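Local coordinates for protein CurJ (Moorea producens 3L, PDB 5TZ6) that probably removes water from a polyketide intermediate by vinylogous dehydration, as the dehydratase domain of a curacin polyketide synthase module, at residues 33-36 and 37-40; 41-45 and 46-50; 200-203 and 204-207; 211-214 and 215-219. The protein carries 1 engineered substitution. One frame throughout, in Å; residues are numbered along the deposited sequence.

Contact 1: 33-36 and 37-40; sequences ENLP and FLAD
A short 3-10 turn in the loop that leads from strand 24-30 to strand 41-43 begins where the side chains of Leu35 and Leu38 run alongside each other. CB of Leu35 sits 3.6 Å from CD1 of Leu38, and the CD1 methyls of Leu35 and Leu38 approach to 3.8 Å. The same Leu35 CB also lies over one face of the Phe37 ring, 4.1 Å from Phe37 CE2, so it touches both the ring face and the CD1 methyl of Leu38. Phe37 holds its ring there with CG between the backbone N and the carbonyl carbon (chi1 59°), a position that swings the ring back toward Leu35.

The 3-10 winding shows in three successive bonds, each from an amide to the carbonyl three residues earlier. Leu38 N donates to Leu35 O at 3.1 Å. Ala39 N reaches Pro36 O at 2.9 Å, and Asp40 N closes the series on Phe37 O, also at 2.9 Å. Pro36 and Ala39 occupy the exposed side of the turn, while Leu35, Phe37 and Leu38 are buried: Leu35 and Leu38 rest on Phe30 of strand 24-30, and Phe37 on helix 215-223. At the end of the turn, Asp40 OD2 is hydrogen-bonded to Ser181 OG.

Contact 2: 41-45 and 46-50; sequences FIVYE and QVVVP. Engineered in segment 41-45: Phe41 (natural residue His). With 7OD ((2E,5R)-5-hydroxy-2-methylhept-2-enoic acid), chain C.
Val43 and Gln46 are joined by two backbone hydrogen bonds, an antiparallel hydrogen-bonded pair. Val43 N donates to Gln46 O and Gln46 N to Val43 O, both at 2.9 Å. A longer bond, Val48 N to Phe41 O at 3.3 Å, continues the pairing. Between them Ile42 faces Val47 as a non-hydrogen-bonded pair, its CD1 4.1 Å from Val47 CG2. On the other face Val43 CB packs against Val48 CG2 at 3.9 Å.

Phe41 is an engineered residue, histidine in the natural sequence. With CG anti to the backbone N (chi1 -162°), its ring lies under Pro50: Pro50 CG stands 4.1 Å from the ring centroid and only 10° off the normal, a CH-pi contact over the face. The ring meets the bound acid with its edge, Phe41 CZ lying 3.6 Å from ligand atom CAD, and Phe182 packs on it edge-to-face. Pro50 borders the same ligand through its CA, 3.7 Å from CAK. Tyr44 and Glu45 fill the corners of a type I' turn, making this a tight two-residue beta hairpin that opens onto the ligand pocket of a hot-dog-fold dehydratase.

Contact 3: 200-203 and 204-207; sequences KVPK and TILN
Ile205 lays its side chain along the Pro202 ring across a tight turn. The isoleucine runs fully extended beyond CG1 (chi2 180°), which carries its CD1 methyl along the proline ring to 4.0 Å from Pro202 CD. The proline ring sits with Ile205 on the buried side of the turn, where it also touches Trp184.

Val201 meets Ile205 with a different branch. Its CG2 is anti to the backbone N and reaches to 4.2 Å from Ile205 CB, while CG1 takes the place between the backbone N and the carbonyl carbon (chi1 48°). Ile205 is thus touched at CB by one neighbour and at the far methyl by another.

Thr204 turns its hydroxyl back over the turn: OG1 lies 3.9 Å from Pro202 CB, a loose contact, and the side chain also packs on Gln180 and Ser181. Leu206 starts out pointing away from residues 200-203, but its end comes back, so that CD2 lies 3.9 Å from Lys203 O.

A single hydrogen bond spans the turn, from Ile205 N to Pro202 O at 3.2 Å; it is fairly straight at the hydrogen (160°). With Lys203 and Thr204 at its corners, this is a type I beta turn, placed where the chain leaves strand 194-200 and starts the long loop toward helix 215-223.

Contact 4: 211-214 and 215-219; sequences YQLH and PTLVD. With 7OD ((2E,5R)-5-hydroxy-2-methylhept-2-enoic acid), chain C.
His214 and Pro215 meet ring against ring, the proline CD lying over one face of the imidazole, 3.6 Å from its centroid and 28° off the normal, in a CH-pi contact set toward the rim. The edge of the same ring serves the helix that follows. ND1 accepts Thr216 N at 3.2 Å almost in the ring plane, with 162° at the hydrogen, so the side chain caps the first turn from the N-cap position. CG of His214 stands anti to its own amide nitrogen (chi1 -160°), and this brings ND1 to the amide of Thr216 at the N-terminal end of the helix. The Thr216 hydroxyl is bonded to Trp184 NE1.

Tyr211 comes at the proline from another direction, crossing it at about a right angle, with its CE2 3.7 Å from Pro215 CD; the His214 CD2 edge lies over a face of the tyrosine ring. Leu213 touches two helix residues: its CD2 methyl meets Leu217 CD2 at 3.8 Å, and its CB lies 3.9 Å from Val218 CG2. The carbonyl of His214 takes Val218 N at 3.2 Å, a straight helical bond, and a weak one from Leu217 N.

One turn on, Asp219 OD1 accepts the ligand hydroxyl OAH at 3.0 Å, while OD2 is held by Gln223 NE2. The sequence from His214 to Asp219 is consistent with the HPxxxD motif, and Asp219 with Gln223 with the DxxxQ motif, of polyketide synthase dehydratases. Helix 215-223 packs through Pro215, Val218 and Asp219 against helix 51-65, and Leu213 presses on strands 239-250 and 288-300.

Contacts 1 and 2 follow each other in the chain and pack directly, Leu38 CD2 lying 3.7 Å from Val49 CG2. Contact 1 also bears on contact 4: Phe37 meets His214 edge-to-face and packs against Pro215, Phe37 CZ to Pro215 CG 3.7 Å. Contact 3 approaches contact 4 from another direction through Ile205, whose CD1 is 3.8 Å from His214 CE1, but lies about 11 Å (nearest atoms) from contact 2. Contacts 2 and 4 both touch the bound acid and each other: CE2 of the engineered Phe41 is 3.6 Å from Asp219 OD2, and Pro50 CB is 3.5 Å from Asp219 OD1. Hairpin and helix thereby form neighbouring walls of one pocket.

Contact 1: 33-36 and 37-40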
loop_
_atom_site.group_PDB
_atom_site.type_symbol
_atom_site.label_atom_id
_atom_site.label_comp_id
_atom_site.label_asym_id
_atom_site.label_seq_id
_atom_site.Cartn_x
_atom_site.Cartn_y
_atom_site.Cartn_z
ATOM N N GLU A 33 2.985 -17.042 -12.342
ATOM C CA GLU A 33 2.718 -17.817 -11.135
ATOM C C GLU A 33 1.521 -17.264 -10.367
ATOM O O GLU A 33 0.680 -18.034 -9.887
ATOM C CB GLU A 33 3.962 -17.849 -10.248
ATOM C CG GLU A 33 3.740 -18.510 -8.897
ATOM C CD GLU A 33 5.038 -18.787 -8.163
ATOM O OE1 GLU A 33 6.080 -18.936 -8.837
ATOM O OE2 GLU A 33 5.017 -18.859 -6.916
ATOM N N ASN A 34 1.418 -15.937 -10.241
ATOM C CA ASN A 34 0.284 -15.356 -9.524
ATOM C C ASN A 34 -0.991 -15.417 -10.352
ATOM O O ASN A 34 -2.078 -15.629 -9.806
ATOM C CB ASN A 34 0.575 -13.908 -9.141
ATOM C CG ASN A 34 1.766 -13.780 -8.231
ATOM O OD1 ASN A 34 2.226 -14.763 -7.651
ATOM N ND2 ASN A 34 2.277 -12.563 -8.095
ATOM N N LEU A 35 -0.875 -15.234 -11.665
ATOM C CA LEU A 35 -2.023 -15.229 -12.570
ATOM C C LEU A 35 -1.757 -16.241 -13.675
ATOM O O LEU A 35 -1.210 -15.898 -14.734
ATOM C CB LEU A 35 -2.267 -13.830 -13.130
ATOM C CG LEU A 35 -2.492 -12.784 -12.039
ATOM C CD1 LEU A 35 -2.649 -11.401 -12.641
ATOM C CD2 LEU A 35 -3.712 -13.167 -11.215
ATOM N N PRO A 36 -2.152 -17.498 -13.470
ATOM C CA PRO A 36 -1.778 -18.547 -14.433
ATOM C C PRO A 36 -2.290 -18.290 -15.837
ATOM O O PRO A 36 -1.550 -18.509 -16.803
ATOM C CB PRO A 36 -2.389 -19.815 -13.820
ATOM C CG PRO A 36 -2.538 -19.500 -12.365
ATOM C CD PRO A 36 -2.873 -18.040 -12.308
ATOM N N PHE A 37 -3.531 -17.818 -15.983
ATOM C CA PHE A 37 -4.096 -17.628 -17.314
ATOM C C PHE A 37 -3.279 -16.656 -18.158
ATOM O O PHE A 37 -3.411 -16.658 -19.388
ATOM C CB PHE A 37 -5.529 -17.107 -17.213
ATOM C CG PHE A 37 -5.645 -15.794 -16.471
ATOM C CD1 PHE A 37 -5.418 -14.590 -17.120
ATOM C CD2 PHE A 37 -5.981 -15.767 -15.127
ATOM C CE1 PHE A 37 -5.524 -13.389 -16.443
ATOM C CE2 PHE A 37 -6.087 -14.569 -14.449
ATOM C CZ PHE A 37 -5.855 -13.380 -15.107
ATOM N N LEU A 38 -2.440 -15.826 -17.532
ATOM C CA LEU A 38 -1.583 -14.933 -18.303
ATOM C C LEU A 38 -0.673 -15.705 -19.252
ATOM O O LEU A 38 -0.261 -15.173 -20.290
ATOM C CB LEU A 38 -0.752 -14.068 -17.357
ATOM C CG LEU A 38 -1.461 -12.861 -16.733
ATOM C CD1 LEU A 38 -0.543 -12.154 -15.752
ATOM C CD2 LEU A 38 -1.924 -11.910 -17.817
ATOM N N ALA A 39 -0.363 -16.958 -18.928
ATOM C CA ALA A 39 0.468 -17.770 -19.800
ATOM C C ALA A 39 -0.253 -18.198 -21.073
ATOM O O ALA A 39 0.355 -18.882 -21.905
ATOM C CB ALA A 39 0.965 -19.002 -19.040
ATOM N N ASP A 40 -1.514 -17.810 -21.255
ATOM C CA ASP A 40 -2.299 -18.233 -22.407
ATOM C C ASP A 40 -2.501 -17.126 -23.431
ATOM O O ASP A 40 -3.248 -17.320 -24.397
ATOM C CB ASP A 40 -3.651 -18.783 -21.955
ATOM C CG ASP A 40 -3.536 -20.161 -21.346
ATOM O OD1 ASP A 40 -2.446 -20.754 -21.457
ATOM O OD2 ASP A 40 -4.529 -20.664 -20.780
#

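Contact 2: 41-45 and 46-50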
loop_
_atom_site.group_PDB
_atom_site.type_symbol
_atom_site.label_atom_id
_atom_site.label_comp_id
_atom_site.label_asym_id
_atom_site.label_seq_id
_atom_site.Cartn_x
_atom_site.Cartn_y
_atom_site.Cartn_z
ATOM N N PHE A 41 -1.867 -15.973 -23.247
ATOM C CA PHE A 41 -1.939 -14.874 -24.201
ATOM C C PHE A 41 -0.506 -14.592 -24.643
ATOM O O PHE A 41 0.208 -13.823 -23.995
ATOM C CB PHE A 41 -2.616 -13.625 -23.598
ATOM C CG PHE A 41 -3.100 -12.653 -24.636
ATOM C CD1 PHE A 41 -2.233 -11.738 -25.215
ATOM C CD2 PHE A 41 -4.413 -12.687 -25.072
ATOM C CE1 PHE A 41 -2.678 -10.854 -26.194
ATOM C CE2 PHE A 41 -4.867 -11.811 -26.050
ATOM C CZ PHE A 41 -3.997 -10.896 -26.614
ATOM N N ILE A 42 -0.084 -15.237 -25.731
ATOM C CA ILE A 42 1.304 -15.214 -26.193
ATOM C C ILE A 42 1.359 -14.422 -27.493
ATOM O O ILE A 42 0.730 -14.806 -28.483
ATOM C CB ILE A 42 1.852 -16.638 -26.403
ATOM C CG1 ILE A 42 1.617 -17.497 -25.156
ATOM C CG2 ILE A 42 3.325 -16.622 -26.805
ATOM C CD1 ILE A 42 1.870 -16.761 -23.852
ATOM N N VAL A 43 2.114 -13.329 -27.505
ATOM C CA VAL A 43 2.276 -12.500 -28.699
ATOM C C VAL A 43 3.743 -12.542 -29.103
ATOM O O VAL A 43 4.616 -12.128 -28.329
ATOM C CB VAL A 43 1.811 -11.056 -28.464
ATOM C CG1 VAL A 43 1.891 -10.261 -29.754
ATOM C CG2 VAL A 43 0.393 -11.041 -27.912
ATOM N N TYR A 44 4.013 -13.021 -30.317
ATOM C CA TYR A 44 5.384 -13.175 -30.796
ATOM C C TYR A 44 6.273 -13.805 -29.731
ATOM O O TYR A 44 7.413 -13.374 -29.524
ATOM C CB TYR A 44 5.968 -11.831 -31.260
ATOM C CG TYR A 44 5.563 -11.440 -32.667
ATOM C CD1 TYR A 44 4.406 -10.722 -32.914
ATOM C CD2 TYR A 44 6.350 -11.807 -33.760
ATOM C CE1 TYR A 44 4.040 -10.377 -34.206
ATOM C CE2 TYR A 44 5.991 -11.465 -35.053
ATOM C CZ TYR A 44 4.835 -10.750 -35.268
ATOM O OH TYR A 44 4.468 -10.406 -36.549
ATOM N N GLU A 45 5.753 -14.829 -29.053
ATOM C CA GLU A 45 6.446 -15.645 -28.052
ATOM C C GLU A 45 6.619 -14.951 -26.705
ATOM O O GLU A 45 7.362 -15.463 -25.848
ATOM C CB GLU A 45 7.809 -16.128 -28.557
ATOM C CG GLU A 45 7.721 -16.951 -29.837
ATOM C CD GLU A 45 9.056 -17.550 -30.243
ATOM O OE1 GLU A 45 9.063 -18.665 -30.811
ATOM O OE2 GLU A 45 10.098 -16.912 -29.985
ATOM N N GLN A 46 5.944 -13.838 -26.461
ATOM C CA GLN A 46 6.065 -13.118 -25.202
ATOM C C GLN A 46 4.744 -13.163 -24.453
ATOM O O GLN A 46 3.671 -13.125 -25.063
ATOM C CB GLN A 46 6.461 -11.655 -25.417
ATOM C CG GLN A 46 7.745 -11.431 -26.194
ATOM C CD GLN A 46 8.065 -9.951 -26.330
ATOM O OE1 GLN A 46 8.172 -9.424 -27.436
ATOM N NE2 GLN A 46 8.211 -9.272 -25.196
ATOM N N VAL A 47 4.827 -13.257 -23.129
ATOM C CA VAL A 47 3.631 -13.115 -22.312
ATOM C C VAL A 47 3.223 -11.651 -22.321
ATOM O O VAL A 47 4.000 -10.775 -21.926
ATOM C CB VAL A 47 3.880 -13.609 -20.885
ATOM C CG1 VAL A 47 2.691 -13.280 -20.002
ATOM C CG2 VAL A 47 4.153 -15.103 -20.890
ATOM N N VAL A 48 1.994 -11.384 -22.749
ATOM C CA VAL A 48 1.482 -10.026 -22.866
ATOM C C VAL A 48 0.153 -9.945 -22.138
ATOM O O VAL A 48 -0.680 -10.855 -22.232
ATOM C CB VAL A 48 1.323 -9.599 -24.340
ATOM C CG1 VAL A 48 0.531 -8.299 -24.431
ATOM C CG2 VAL A 48 2.683 -9.430 -24.992
ATOM N N VAL A 49 -0.047 -8.851 -21.403
ATOM C CA VAL A 49 -1.299 -8.569 -20.725
ATOM C C VAL A 49 -2.142 -7.700 -21.650
ATOM O O VAL A 49 -1.760 -6.540 -21.895
ATOM C CB VAL A 49 -1.071 -7.873 -19.380
ATOM C CG1 VAL A 49 -2.405 -7.547 -18.734
ATOM C CG2 VAL A 49 -0.218 -8.740 -18.472
ATOM N N PRO A 50 -3.265 -8.179 -22.165
ATOM C CA PRO A 50 -4.090 -7.351 -23.044
ATOM C C PRO A 50 -4.839 -6.273 -22.269
ATOM O O PRO A 50 -5.005 -6.343 -21.048
ATOM C CB PRO A 50 -5.053 -8.361 -23.673
ATOM C CG PRO A 50 -5.173 -9.440 -22.642
ATOM C CD PRO A 50 -3.816 -9.541 -22.002
HETATM O OAB 7OD C . -1.711 -7.644 -29.276
HETATM C CAA 7OD C . -2.012 -6.951 -28.284
HETATM O OAI 7OD C . -1.133 -6.259 -27.719
HETATM C CAC 7OD C . -3.453 -6.944 -27.762
HETATM C CAK 7OD C . -3.814 -6.087 -26.537
HETATM C CAD 7OD C . -4.534 -7.791 -28.454
HETATM C CAE 7OD C . -5.966 -7.749 -27.894
HETATM C CAF 7OD C . -7.044 -8.495 -28.717
HETATM O OAH 7OD C . -7.375 -9.717 -28.050
HETATM C CAG 7OD C . -6.624 -8.821 -30.155
HETATM C CAJ 7OD C . -7.882 -9.192 -30.946
#

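Contact 3: 200-203 and 204-207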
loop_
_atom_site.group_PDB
_atom_site.type_symbol
_atom_site.label_atom_id
_atom_site.label_comp_id
_atom_site.label_asym_id
_atom_site.label_seq_id
_atom_site.Cartn_x
_atom_site.Cartn_y
_atom_site.Cartn_z
ATOM N N LYS A 200 -18.663 -20.088 -23.380
ATOM C CA LYS A 200 -18.627 -20.935 -22.201
ATOM C C LYS A 200 -17.308 -20.705 -21.479
ATOM O O LYS A 200 -16.292 -20.372 -22.097
ATOM C CB LYS A 200 -18.765 -22.425 -22.549
ATOM C CG LYS A 200 -20.125 -22.833 -23.089
ATOM C CD LYS A 200 -20.160 -24.328 -23.389
ATOM C CE LYS A 200 -21.542 -24.784 -23.842
ATOM N NZ LYS A 200 -21.582 -26.244 -24.147
ATOM N N VAL A 201 -17.345 -20.862 -20.162
ATOM C CA VAL A 201 -16.179 -20.632 -19.314
ATOM C C VAL A 201 -15.178 -21.751 -19.575
ATOM O O VAL A 201 -15.526 -22.935 -19.438
ATOM C CB VAL A 201 -16.579 -20.549 -17.832
ATOM C CG1 VAL A 201 -17.489 -21.694 -17.479
ATOM C CG2 VAL A 201 -15.344 -20.551 -16.944
ATOM N N PRO A 202 -13.952 -21.438 -19.994
ATOM C CA PRO A 202 -12.961 -22.494 -20.217
ATOM C C PRO A 202 -12.832 -23.405 -19.004
ATOM O O PRO A 202 -12.976 -22.979 -17.856
ATOM C CB PRO A 202 -11.669 -21.713 -20.465
ATOM C CG PRO A 202 -12.130 -20.425 -21.049
ATOM C CD PRO A 202 -13.450 -20.112 -20.398
ATOM N N LYS A 203 -12.541 -24.677 -19.276
ATOM C CA LYS A 203 -12.371 -25.663 -18.220
ATOM C C LYS A 203 -11.152 -25.382 -17.346
ATOM O O LYS A 203 -11.067 -25.906 -16.232
ATOM C CB LYS A 203 -12.316 -27.052 -18.859
ATOM C CG LYS A 203 -13.684 -27.476 -19.391
ATOM C CD LYS A 203 -13.599 -28.501 -20.508
ATOM C CE LYS A 203 -13.465 -27.790 -21.855
ATOM N NZ LYS A 203 -13.292 -28.710 -23.012
ATOM N N THR A 204 -10.213 -24.569 -17.818
ATOM C CA THR A 204 -9.015 -24.242 -17.057
ATOM C C THR A 204 -9.209 -23.081 -16.080
ATOM O O THR A 204 -8.316 -22.826 -15.265
ATOM C CB THR A 204 -7.851 -23.946 -18.012
ATOM O OG1 THR A 204 -8.316 -23.175 -19.128
ATOM C CG2 THR A 204 -7.234 -25.240 -18.512
ATOM N N ILE A 205 -10.334 -22.368 -16.147
ATOM C CA ILE A 205 -10.638 -21.259 -15.242
ATOM C C ILE A 205 -11.561 -21.775 -14.149
ATOM O O ILE A 205 -12.553 -22.457 -14.439
ATOM C CB ILE A 205 -11.288 -20.086 -15.990
ATOM C CG1 ILE A 205 -10.324 -19.507 -17.021
ATOM C CG2 ILE A 205 -11.725 -19.017 -15.007
ATOM C CD1 ILE A 205 -10.902 -18.358 -17.797
ATOM N N LEU A 206 -11.249 -21.459 -12.890
ATOM C CA LEU A 206 -12.070 -21.946 -11.787
ATOM C C LEU A 206 -12.506 -20.907 -10.765
ATOM O O LEU A 206 -13.358 -21.230 -9.931
ATOM C CB LEU A 206 -11.330 -23.062 -11.036
ATOM C CG LEU A 206 -10.930 -24.266 -11.882
ATOM C CD1 LEU A 206 -10.305 -25.330 -11.000
ATOM C CD2 LEU A 206 -12.131 -24.812 -12.637
ATOM N N ASN A 207 -11.975 -19.684 -10.793
ATOM C CA ASN A 207 -12.245 -18.718 -9.734
ATOM C C ASN A 207 -13.113 -17.552 -10.198
ATOM O O ASN A 207 -13.108 -16.494 -9.559
ATOM C CB ASN A 207 -10.940 -18.194 -9.129
ATOM C CG ASN A 207 -10.022 -17.577 -10.161
ATOM O OD1 ASN A 207 -10.274 -17.655 -11.364
ATOM N ND2 ASN A 207 -8.946 -16.952 -9.694
#

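Contact 4: 211-214 and 215-219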
loop_
_atom_site.group_PDB
_atom_site.type_symbol
_atom_site.label_atom_id
_atom_site.label_comp_id
_atom_site.label_asym_id
_atom_site.label_seq_id
_atom_site.Cartn_x
_atom_site.Cartn_y
_atom_site.Cartn_z
ATOM N N TYR A 211 -14.101 -12.709 -9.374
ATOM C CA TYR A 211 -13.953 -11.655 -10.365
ATOM C C TYR A 211 -15.299 -11.018 -10.681
ATOM O O TYR A 211 -16.330 -11.695 -10.719
ATOM C CB TYR A 211 -13.358 -12.212 -11.659
ATOM C CG TYR A 211 -11.904 -12.631 -11.603
ATOM C CD1 TYR A 211 -11.546 -13.910 -11.200
ATOM C CD2 TYR A 211 -10.891 -11.763 -11.998
ATOM C CE1 TYR A 211 -10.217 -14.306 -11.168
ATOM C CE2 TYR A 211 -9.558 -12.151 -11.966
ATOM C CZ TYR A 211 -9.228 -13.424 -11.551
ATOM O OH TYR A 211 -7.908 -13.820 -11.519
ATOM N N GLN A 212 -15.286 -9.706 -10.920
ATOM C CA GLN A 212 -16.430 -9.074 -11.569
ATOM C C GLN A 212 -16.585 -9.595 -12.996
ATOM O O GLN A 212 -17.618 -10.171 -13.355
ATOM C CB GLN A 212 -16.283 -7.548 -11.560
ATOM C CG GLN A 212 -16.556 -6.880 -10.218
ATOM C CD GLN A 212 -15.630 -7.354 -9.118
ATOM O OE1 GLN A 212 -14.410 -7.279 -9.248
ATOM N NE2 GLN A 212 -16.207 -7.839 -8.024
ATOM N N LEU A 213 -15.562 -9.384 -13.823
ATOM C CA LEU A 213 -15.471 -9.966 -15.157
ATOM C C LEU A 213 -14.049 -10.455 -15.356
ATOM O O LEU A 213 -13.109 -9.655 -15.328
ATOM C CB LEU A 213 -15.839 -8.963 -16.254
ATOM C CG LEU A 213 -17.301 -8.576 -16.436
ATOM C CD1 LEU A 213 -17.442 -7.703 -17.668
ATOM C CD2 LEU A 213 -18.172 -9.819 -16.551
ATOM N N HIS A 214 -13.896 -11.759 -15.546
ATOM C CA HIS A 214 -12.574 -12.334 -15.715
ATOM C C HIS A 214 -11.863 -11.671 -16.892
ATOM O O HIS A 214 -12.492 -11.384 -17.919
ATOM C CB HIS A 214 -12.677 -13.842 -15.942
ATOM C CG HIS A 214 -11.406 -14.584 -15.663
ATOM N ND1 HIS A 214 -10.373 -14.658 -16.573
ATOM C CD2 HIS A 214 -11.004 -15.289 -14.578
ATOM C CE1 HIS A 214 -9.387 -15.374 -16.058
ATOM N NE2 HIS A 214 -9.745 -15.770 -14.849
ATOM N N PRO A 215 -10.574 -11.367 -16.766
ATOM C CA PRO A 215 -9.863 -10.769 -17.909
ATOM C C PRO A 215 -10.117 -11.510 -19.212
ATOM O O PRO A 215 -10.345 -10.867 -20.247
ATOM C CB PRO A 215 -8.393 -10.833 -17.482
ATOM C CG PRO A 215 -8.415 -10.909 -15.984
ATOM C CD PRO A 215 -9.711 -11.563 -15.589
ATOM N N THR A 216 -10.118 -12.849 -19.184
ATOM C CA THR A 216 -10.277 -13.620 -20.414
ATOM C C THR A 216 -11.671 -13.468 -21.005
ATOM O O THR A 216 -11.840 -13.580 -22.225
ATOM C CB THR A 216 -9.970 -15.101 -20.169
ATOM O OG1 THR A 216 -10.854 -15.634 -19.170
ATOM C CG2 THR A 216 -8.527 -15.285 -19.719
ATOM N N LEU A 217 -12.681 -13.213 -20.171
ATOM C CA LEU A 217 -14.022 -12.981 -20.703
ATOM C C LEU A 217 -14.098 -11.644 -21.435
ATOM O O LEU A 217 -14.642 -11.561 -22.547
ATOM C CB LEU A 217 -15.042 -13.041 -19.566
ATOM C CG LEU A 217 -16.486 -12.703 -19.927
ATOM C CD1 LEU A 217 -16.979 -13.600 -21.056
ATOM C CD2 LEU A 217 -17.372 -12.832 -18.700
ATOM N N VAL A 218 -13.530 -10.594 -20.838
ATOM C CA VAL A 218 -13.460 -9.294 -21.501
ATOM C C VAL A 218 -12.720 -9.415 -22.826
ATOM O O VAL A 218 -13.176 -8.911 -23.871
ATOM C CB VAL A 218 -12.792 -8.266 -20.569
ATOM C CG1 VAL A 218 -12.646 -6.914 -21.260
ATOM C CG2 VAL A 218 -13.603 -8.125 -19.286
ATOM N N ASP A 219 -11.589 -10.127 -22.816
ATOM C CA ASP A 219 -10.848 -10.288 -24.055
ATOM C C ASP A 219 -11.681 -11.014 -25.093
ATOM O O ASP A 219 -11.723 -10.602 -26.255
ATOM C CB ASP A 219 -9.540 -11.030 -23.817
ATOM C CG ASP A 219 -8.579 -10.871 -24.975
ATOM O OD1 ASP A 219 -7.965 -9.788 -25.086
ATOM O OD2 ASP A 219 -8.452 -11.818 -25.785
HETATM O OAB 7OD C . -1.711 -7.644 -29.276
HETATM C CAA 7OD C . -2.012 -6.951 -28.284
HETATM O OAI 7OD C . -1.133 -6.259 -27.719
HETATM C CAC 7OD C . -3.453 -6.944 -27.762
HETATM C CAK 7OD C . -3.814 -6.087 -26.537
HETATM C CAD 7OD C . -4.534 -7.791 -28.454
HETATM C CAE 7OD C . -5.966 -7.749 -27.894
HETATM C CAF 7OD C . -7.044 -8.495 -28.717
HETATM O OAH 7OD C . -7.375 -9.717 -28.050
HETATM C CAG 7OD C . -6.624 -8.821 -30.155
HETATM C CAJ 7OD C . -7.882 -9.192 -30.946
#